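PDB 3R6H: enoyl-CoA hydratase, EchA3 from Mycobacterium marinum M, which probably acts as a lyase in lipid metabolism, perhaps hydrating enoyl-CoA thioesters. Local coordinates for residues K24-G29 against H57-G62; H105-G110 against N127-E132. All coordinates share one frame; numbering follows the deposited sequence.

Contact 1. Residues K24-G29 against H57-G62; sequences KVNVLG and HRVFSG
In this crotonase-like fold, the loops that follow strands 15-20 and 50-54 meet where Val25 and Asn26 lie against Ser61 and Gly62. Gly62 N donates to Val25 O at 2.9 Å, approaching it nearly along the C=O direction (159° at the hydrogen). Asn26 reaches the same loop twice. Its carboxamide, CG anti to the carbonyl carbon (chi1 -68°), sends ND2 to Phe60 O at 3.0 Å; the bond is nearly straight and the acceptor lies in the amide plane. Its own carbonyl O receives Ser61 OG at 2.7 Å, with the hydroxyl standing above the carbonyl plane. A small hydroxyl suits this place, since OG also accepts from Gly63 N and lies 3.5 Å from Leu28 CD1. Leu28 leads into helix 30-46, and its side chain packs on Met109 and Leu113 of helix 109-114 and on Leu36 of helix 30-46. Beside the Gly62 bond, Val25 CG1 and Val59 CG1 touch at 3.9 Å, two branched side chains crossing obliquely. At the solvent-facing end, Arg58 bends at chi3 (-64°) to bring NH2 2.9 Å from Lys24 O, on a lone pair of that carbonyl; NH1 adds a weak bond, and Asn56 ND2 donates to the same oxygen.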
ATOM      1  N   LYS A  24       0.846 -24.201  25.968  1.00 20.41           N
ATOM      2  CA  LYS A  24      -0.236 -23.233  26.132  1.00 20.28           C
ATOM      3  C   LYS A  24      -0.405 -22.397  24.842  1.00 19.12           C
ATOM      4  O   LYS A  24      -0.696 -22.961  23.799  1.00 17.15           O
ATOM      5  CB  LYS A  24       0.027 -22.369  27.358  1.00 22.05           C
ATOM      6  CG  LYS A  24       0.151 -23.216  28.637  1.00 25.64           C
ATOM      7  CD  LYS A  24       0.472 -22.371  29.864  1.00 29.71           C
ATOM      8  CE  LYS A  24       0.528 -23.290  31.088  1.00 34.46           C
ATOM      9  NZ  LYS A  24       1.207 -22.641  32.238  1.00 37.24           N
ATOM     10  N   VAL A  25      -0.194 -21.078  24.917  1.00 18.28           N
ATOM     11  CA  VAL A  25      -0.448 -20.198  23.765  1.00 17.45           C
ATOM     12  C   VAL A  25       0.840 -19.521  23.241  1.00 17.11           C
ATOM     13  O   VAL A  25       0.794 -18.491  22.567  1.00 15.85           O
ATOM     14  CB  VAL A  25      -1.592 -19.196  24.046  1.00 17.66           C
ATOM     15  CG1 VAL A  25      -2.929 -19.961  24.166  1.00 15.91           C
ATOM     16  CG2 VAL A  25      -1.316 -18.350  25.292  1.00 19.21           C
ATOM     17  N   ASN A  26       1.982 -20.146  23.506  1.00 17.05           N
ATOM     18  CA  ASN A  26       3.294 -19.702  23.005  1.00 16.98           C
ATOM     19  C   ASN A  26       3.574 -18.220  23.272  1.00 17.39           C
ATOM     20  O   ASN A  26       4.071 -17.502  22.396  1.00 16.80           O
ATOM     21  CB  ASN A  26       3.437 -19.961  21.481  1.00 17.24           C
ATOM     22  CG  ASN A  26       3.499 -21.437  21.117  1.00 17.36           C
ATOM     23  OD1 ASN A  26       3.907 -22.291  21.925  1.00 15.73           O
ATOM     24  ND2 ASN A  26       3.089 -21.749  19.886  1.00 14.36           N
ATOM     25  N   VAL A  27       3.284 -17.762  24.480  1.00 17.84           N
ATOM     26  CA  VAL A  27       3.613 -16.374  24.815  1.00 18.82           C
ATOM     27  C   VAL A  27       5.102 -16.119  24.645  1.00 18.18           C
ATOM     28  O   VAL A  27       5.952 -16.966  24.963  1.00 18.06           O
ATOM     29  CB  VAL A  27       3.136 -15.939  26.224  1.00 19.22           C
ATOM     30  CG1 VAL A  27       1.571 -15.904  26.292  1.00 21.73           C
ATOM     31  CG2 VAL A  27       3.768 -16.792  27.260  1.00 20.64           C
ATOM     32  N   LEU A  28       5.412 -14.926  24.142  1.00 17.79           N
ATOM     33  CA  LEU A  28       6.767 -14.529  23.851  1.00 18.09           C
ATOM     34  C   LEU A  28       7.374 -13.799  25.046  1.00 18.46           C
ATOM     35  O   LEU A  28       7.806 -12.656  24.933  1.00 18.31           O
ATOM     36  CB  LEU A  28       6.794 -13.680  22.562  1.00 17.44           C
ATOM     37  CG  LEU A  28       6.303 -14.473  21.338  1.00 19.09           C
ATOM     38  CD1 LEU A  28       5.777 -13.598  20.160  1.00 19.72           C
ATOM     39  CD2 LEU A  28       7.399 -15.418  20.856  1.00 20.00           C
ATOM     40  N   GLY A  29       7.386 -14.488  26.194  1.00 19.03           N
ATOM     41  CA  GLY A  29       8.091 -14.031  27.385  1.00 20.18           C
ATOM     42  C   GLY A  29       9.575 -14.320  27.258  1.00 20.17           C
ATOM     43  O   GLY A  29      10.043 -14.828  26.226  1.00 20.48           O
ATOM     44  N   HIS A  57      -0.384 -26.604  17.688  1.00 21.88           N
ATOM     45  CA  HIS A  57      -1.646 -26.944  17.036  1.00 24.19           C
ATOM     46  C   HIS A  57      -2.809 -26.022  17.320  1.00 23.89           C
ATOM     47  O   HIS A  57      -3.808 -26.067  16.601  1.00 26.52           O
ATOM     48  CB  HIS A  57      -2.017 -28.419  17.307  1.00 25.27           C
ATOM     49  CG  HIS A  57      -1.372 -29.339  16.338  1.00 30.22           C
ATOM     50  ND1 HIS A  57      -0.036 -29.668  16.415  1.00 37.04           N
ATOM     51  CD2 HIS A  57      -1.845 -29.931  15.216  1.00 35.88           C
ATOM     52  CE1 HIS A  57       0.279 -30.453  15.398  1.00 36.65           C
ATOM     53  NE2 HIS A  57      -0.802 -30.630  14.660  1.00 36.19           N
ATOM     54  N   ARG A  58      -2.708 -25.193  18.345  1.00 23.08           N
ATOM     55  CA  ARG A  58      -3.804 -24.328  18.707  1.00 23.71           C
ATOM     56  C   ARG A  58      -3.587 -22.860  18.386  1.00 21.92           C
ATOM     57  O   ARG A  58      -4.567 -22.125  18.231  1.00 22.27           O
ATOM     58  CB  ARG A  58      -4.132 -24.505  20.174  1.00 25.04           C
ATOM     59  CG  ARG A  58      -4.781 -25.891  20.395  1.00 28.58           C
ATOM     60  CD  ARG A  58      -4.894 -26.235  21.868  1.00 31.86           C
ATOM     61  NE  ARG A  58      -3.571 -26.344  22.480  1.00 35.03           N
ATOM     62  CZ  ARG A  58      -2.950 -25.378  23.158  1.00 34.07           C
ATOM     63  NH1 ARG A  58      -3.514 -24.169  23.313  1.00 36.19           N
ATOM     64  NH2 ARG A  58      -1.738 -25.621  23.651  1.00 31.67           N
ATOM     65  N   VAL A  59      -2.321 -22.436  18.319  1.00 20.24           N
ATOM     66  CA  VAL A  59      -1.995 -21.017  18.072  1.00 17.98           C
ATOM     67  C   VAL A  59      -0.682 -20.878  17.330  1.00 16.62           C
ATOM     68  O   VAL A  59       0.170 -21.742  17.400  1.00 15.36           O
ATOM     69  CB  VAL A  59      -1.806 -20.177  19.394  1.00 18.45           C
ATOM     70  CG1 VAL A  59      -3.060 -20.228  20.316  1.00 20.97           C
ATOM     71  CG2 VAL A  59      -0.534 -20.615  20.177  1.00 19.67           C
ATOM     72  N   PHE A  60      -0.481 -19.747  16.653  1.00 14.54           N
ATOM     73  CA  PHE A  60       0.867 -19.339  16.328  1.00 12.82           C
ATOM     74  C   PHE A  60       1.518 -18.782  17.613  1.00 13.71           C
ATOM     75  O   PHE A  60       2.429 -19.394  18.184  1.00 12.58           O
ATOM     76  CB  PHE A  60       0.913 -18.318  15.195  1.00 13.43           C
ATOM     77  CG  PHE A  60       2.310 -17.925  14.830  1.00 10.53           C
ATOM     78  CD1 PHE A  60       3.190 -18.878  14.305  1.00 10.61           C
ATOM     79  CD2 PHE A  60       2.759 -16.623  15.002  1.00 10.79           C
ATOM     80  CE1 PHE A  60       4.522 -18.533  13.979  1.00 11.86           C
ATOM     81  CE2 PHE A  60       4.069 -16.274  14.693  1.00  9.74           C
ATOM     82  CZ  PHE A  60       4.959 -17.221  14.178  1.00 11.67           C
ATOM     83  N   SER A  61       1.015 -17.644  18.081  1.00 13.40           N
ATOM     84  CA  SER A  61       1.378 -17.097  19.386  1.00 12.84           C
ATOM     85  C   SER A  61       0.329 -16.093  19.848  1.00 13.73           C
ATOM     86  O   SER A  61      -0.171 -15.296  19.058  1.00 13.00           O
ATOM     87  CB  SER A  61       2.756 -16.448  19.347  1.00 13.48           C
ATOM     88  OG  SER A  61       3.044 -15.757  20.570  1.00 14.22           O
ATOM     89  N   GLY A  62       0.011 -16.108  21.138  1.00 13.55           N
ATOM     90  CA  GLY A  62      -0.953 -15.152  21.683  1.00 13.61           C
ATOM     91  C   GLY A  62      -0.358 -13.807  21.999  1.00 13.53           C
ATOM     92  O   GLY A  62      -1.084 -12.896  22.378  1.00 14.68           O
TER

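Contact 2. Residues H105-G110 against N127-E132; sequences HAIAMG and NVQANE. With K (potassium ion), chain B.
Ile107 holds CG1 anti to its carbonyl carbon (chi1 -55°) and Gln129 holds CG anti to its backbone N (chi1 -175°), which makes the two side chains run alongside one another, with Ile107 CD1 3.8 Å from Gln129 CB. The amide end of the extended glutamine is used beyond the pair: NE2 donates to Ala163 O. The other branch of the isoleucine, CG2, lies 3.4 Å from Asn131 OD1, and the asparagine meets it crosswise, while CG1 covers one face of the His105 ring over its centre. This ring turns ND1 to a water that is also weakly held by Asn127 ND2. On the opposite face of the strands the small Ala106 sits by Val128, both in contact with Leu114 of helix 109-114, Val128 also with Ala111. Three backbone bonds join the two parallel strands: Ala106 N to Asn127 O, Gln129 N to Ala106 O at 3.1 Å, and Ala108 N to Gln129 O at 2.8 Å. Past them, the bent chain of Glu132 carries OE2 to the potassium ion at 2.9 Å, where a water is a further ligand. The compact methyl of Ala108 sits against this carboxylate, CB 3.3 Å from OE2. Strands 105-107 and 128-129 thus pair in the small three-strand sheet, and 105-107 runs through the N-cap Ala108 into helix 109-114 of this crotonase-like fold.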
ATOM      1  N   HIS A 105      -4.035 -18.874  15.659  1.00 11.89           N
ATOM      2  CA  HIS A 105      -4.118 -17.401  15.724  1.00 12.60           C
ATOM      3  C   HIS A 105      -2.831 -16.687  16.083  1.00 12.46           C
ATOM      4  O   HIS A 105      -1.966 -17.245  16.732  1.00 11.56           O
ATOM      5  CB  HIS A 105      -5.333 -16.919  16.506  1.00 14.40           C
ATOM      6  CG  HIS A 105      -5.209 -16.913  17.988  1.00 18.55           C
ATOM      7  ND1 HIS A 105      -6.260 -16.499  18.788  1.00 24.96           N
ATOM      8  CD2 HIS A 105      -4.190 -17.206  18.826  1.00 23.65           C
ATOM      9  CE1 HIS A 105      -5.894 -16.565  20.055  1.00 25.46           C
ATOM     10  NE2 HIS A 105      -4.652 -17.014  20.107  1.00 23.57           N
ATOM     11  N   ALA A 106      -2.695 -15.445  15.613  1.00 11.36           N
ATOM     12  CA  ALA A 106      -1.494 -14.641  15.850  1.00 10.21           C
ATOM     13  C   ALA A 106      -1.953 -13.309  16.375  1.00 10.78           C
ATOM     14  O   ALA A 106      -2.536 -12.529  15.637  1.00  9.41           O
ATOM     15  CB  ALA A 106      -0.675 -14.452  14.548  1.00  9.54           C
ATOM     16  N   ILE A 107      -1.682 -13.060  17.659  1.00  9.93           N
ATOM     17  CA  ILE A 107      -2.223 -11.885  18.353  1.00 10.28           C
ATOM     18  C   ILE A 107      -1.084 -11.018  18.884  1.00 11.16           C
ATOM     19  O   ILE A 107      -0.113 -11.533  19.493  1.00 11.62           O
ATOM     20  CB  ILE A 107      -3.151 -12.288  19.542  1.00 10.77           C
ATOM     21  CG1 ILE A 107      -4.262 -13.213  19.076  1.00 11.69           C
ATOM     22  CG2 ILE A 107      -3.710 -11.038  20.243  1.00 11.55           C
ATOM     23  CD1 ILE A 107      -5.190 -12.609  18.041  1.00 11.71           C
ATOM     24  N   ALA A 108      -1.203  -9.715  18.622  1.00 10.52           N
ATOM     25  CA  ALA A 108      -0.312  -8.699  19.207  1.00 10.51           C
ATOM     26  C   ALA A 108       1.146  -9.030  18.843  1.00 10.95           C
ATOM     27  O   ALA A 108       1.445  -9.119  17.651  1.00 10.43           O
ATOM     28  CB  ALA A 108      -0.542  -8.577  20.713  1.00 11.37           C
ATOM     29  N   MET A 109       2.061  -9.278  19.796  1.00 10.54           N
ATOM     30  CA  MET A 109       3.424  -9.674  19.392  1.00 10.30           C
ATOM     31  C   MET A 109       3.457 -10.933  18.489  1.00 10.13           C
ATOM     32  O   MET A 109       4.359 -11.074  17.666  1.00 10.22           O
ATOM     33  CB  MET A 109       4.360  -9.837  20.607  1.00 12.01           C
ATOM     34  CG  MET A 109       5.820 -10.113  20.259  1.00 11.27           C
ATOM     35  SD  MET A 109       6.680  -8.737  19.456  1.00 12.83           S
ATOM     36  CE  MET A 109       7.466  -9.605  18.108  1.00 12.86           C
ATOM     37  N   GLY A 110       2.464 -11.815  18.587  1.00  9.79           N
ATOM     38  CA  GLY A 110       2.385 -12.959  17.695  1.00  9.47           C
ATOM     39  C   GLY A 110       2.154 -12.510  16.252  1.00  9.08           C
ATOM     40  O   GLY A 110       2.705 -13.085  15.312  1.00  8.82           O
ATOM     41  N   ASN A 127      -7.358 -16.224  13.170  1.00 11.07           N
ATOM     42  CA  ASN A 127      -7.394 -14.780  13.391  1.00 11.05           C
ATOM     43  C   ASN A 127      -6.011 -14.179  13.544  1.00  9.43           C
ATOM     44  O   ASN A 127      -5.124 -14.758  14.203  1.00 10.79           O
ATOM     45  CB  ASN A 127      -8.245 -14.419  14.627  1.00 11.03           C
ATOM     46  CG  ASN A 127      -9.705 -14.714  14.443  1.00 14.90           C
ATOM     47  OD1 ASN A 127     -10.272 -14.490  13.372  1.00 16.22           O
ATOM     48  ND2 ASN A 127     -10.359 -15.175  15.536  1.00 17.44           N
ATOM     49  N   VAL A 128      -5.843 -12.988  12.966  1.00  8.70           N
ATOM     50  CA  VAL A 128      -4.608 -12.217  13.073  1.00  8.01           C
ATOM     51  C   VAL A 128      -5.044 -10.824  13.527  1.00  8.39           C
ATOM     52  O   VAL A 128      -5.896 -10.216  12.894  1.00  9.00           O
ATOM     53  CB  VAL A 128      -3.832 -12.112  11.750  1.00  8.19           C
ATOM     54  CG1 VAL A 128      -2.506 -11.343  11.997  1.00  9.40           C
ATOM     55  CG2 VAL A 128      -3.576 -13.538  11.155  1.00  9.48           C
ATOM     56  N   GLN A 129      -4.511 -10.359  14.648  1.00  8.00           N
ATOM     57  CA  GLN A 129      -5.009  -9.145  15.279  1.00  9.03           C
ATOM     58  C   GLN A 129      -3.978  -8.517  16.167  1.00  8.61           C
ATOM     59  O   GLN A 129      -3.340  -9.205  16.950  1.00  9.69           O
ATOM     60  CB  GLN A 129      -6.220  -9.477  16.144  1.00  9.42           C
ATOM     61  CG  GLN A 129      -6.890  -8.253  16.748  1.00  9.61           C
ATOM     62  CD  GLN A 129      -7.864  -8.579  17.866  1.00 11.65           C
ATOM     63  OE1 GLN A 129      -7.832  -9.663  18.458  1.00 12.88           O
ATOM     64  NE2 GLN A 129      -8.703  -7.602  18.205  1.00  9.72           N
ATOM     65  N   ALA A 130      -3.771  -7.225  16.000  1.00  7.94           N
ATOM     66  CA  ALA A 130      -3.052  -6.416  16.993  1.00  8.12           C
ATOM     67  C   ALA A 130      -4.136  -5.876  17.933  1.00  8.47           C
ATOM     68  O   ALA A 130      -4.778  -4.891  17.649  1.00  9.41           O
ATOM     69  CB  ALA A 130      -2.294  -5.269  16.297  1.00  8.58           C
ATOM     70  N   ASN A 131      -4.363  -6.568  19.037  1.00 10.60           N
ATOM     71  CA  ASN A 131      -5.461  -6.260  19.911  1.00 10.67           C
ATOM     72  C   ASN A 131      -5.154  -5.229  20.976  1.00 11.67           C
ATOM     73  O   ASN A 131      -5.989  -4.978  21.817  1.00 11.86           O
ATOM     74  CB  ASN A 131      -5.972  -7.542  20.581  1.00 11.87           C
ATOM     75  CG  ASN A 131      -5.037  -8.071  21.663  1.00 12.05           C
ATOM     76  OD1 ASN A 131      -3.821  -7.907  21.587  1.00 12.27           O
ATOM     77  ND2 ASN A 131      -5.624  -8.749  22.685  1.00 16.54           N
ATOM     78  N   GLU A 132      -3.981  -4.604  20.905  1.00 11.77           N
ATOM     79  CA  GLU A 132      -3.515  -3.692  21.932  1.00 11.41           C
ATOM     80  C   GLU A 132      -4.541  -2.635  22.322  1.00 12.40           C
ATOM     81  O   GLU A 132      -4.842  -2.464  23.502  1.00 13.44           O
ATOM     82  CB  GLU A 132      -2.238  -3.013  21.474  1.00 11.80           C
ATOM     83  CG  GLU A 132      -0.955  -3.835  21.563  1.00 12.11           C
ATOM     84  CD  GLU A 132      -0.703  -4.889  20.456  1.00 13.68           C
ATOM     85  OE1 GLU A 132      -1.586  -5.161  19.632  1.00 12.28           O
ATOM     86  OE2 GLU A 132       0.425  -5.446  20.463  1.00 13.31           O
TER
HETATM   87  K     K B 300       2.520  -4.625  22.205  1.00 26.63           K
HETATM   88  O   HOH W   1      -8.495 -14.835  18.240  1.00 27.73           O
HETATM   89  O   HOH W   2       1.414  -6.448  23.648  1.00 27.08           O

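In the fold
Contacts 1 and 2 lie in series along the chain, their centres about 10 Å apart, and share a seam. Segment 57-62 is held on one side by 24-29 and on another by 105-110, through probable backbone hydrogen bonds from Phe60 N to His105 O (2.9 Å) and from Ile107 N to Ser61 O (3.0 Å); segment 105-110 in turn pairs with 127-132. Apolar packing ties them further, with Leu28 CD1 3.5 Å from Met109 CG. The potassium ion belongs to contact 2, and the Leu28 side chain lies about 10 Å from it. In crotonase relatives, the regions corresponding to the 57-62 loop and the start of helix 109-114 supply the oxyanion hole; here Gly110 N is bonded to Ile107 O (2.7 Å).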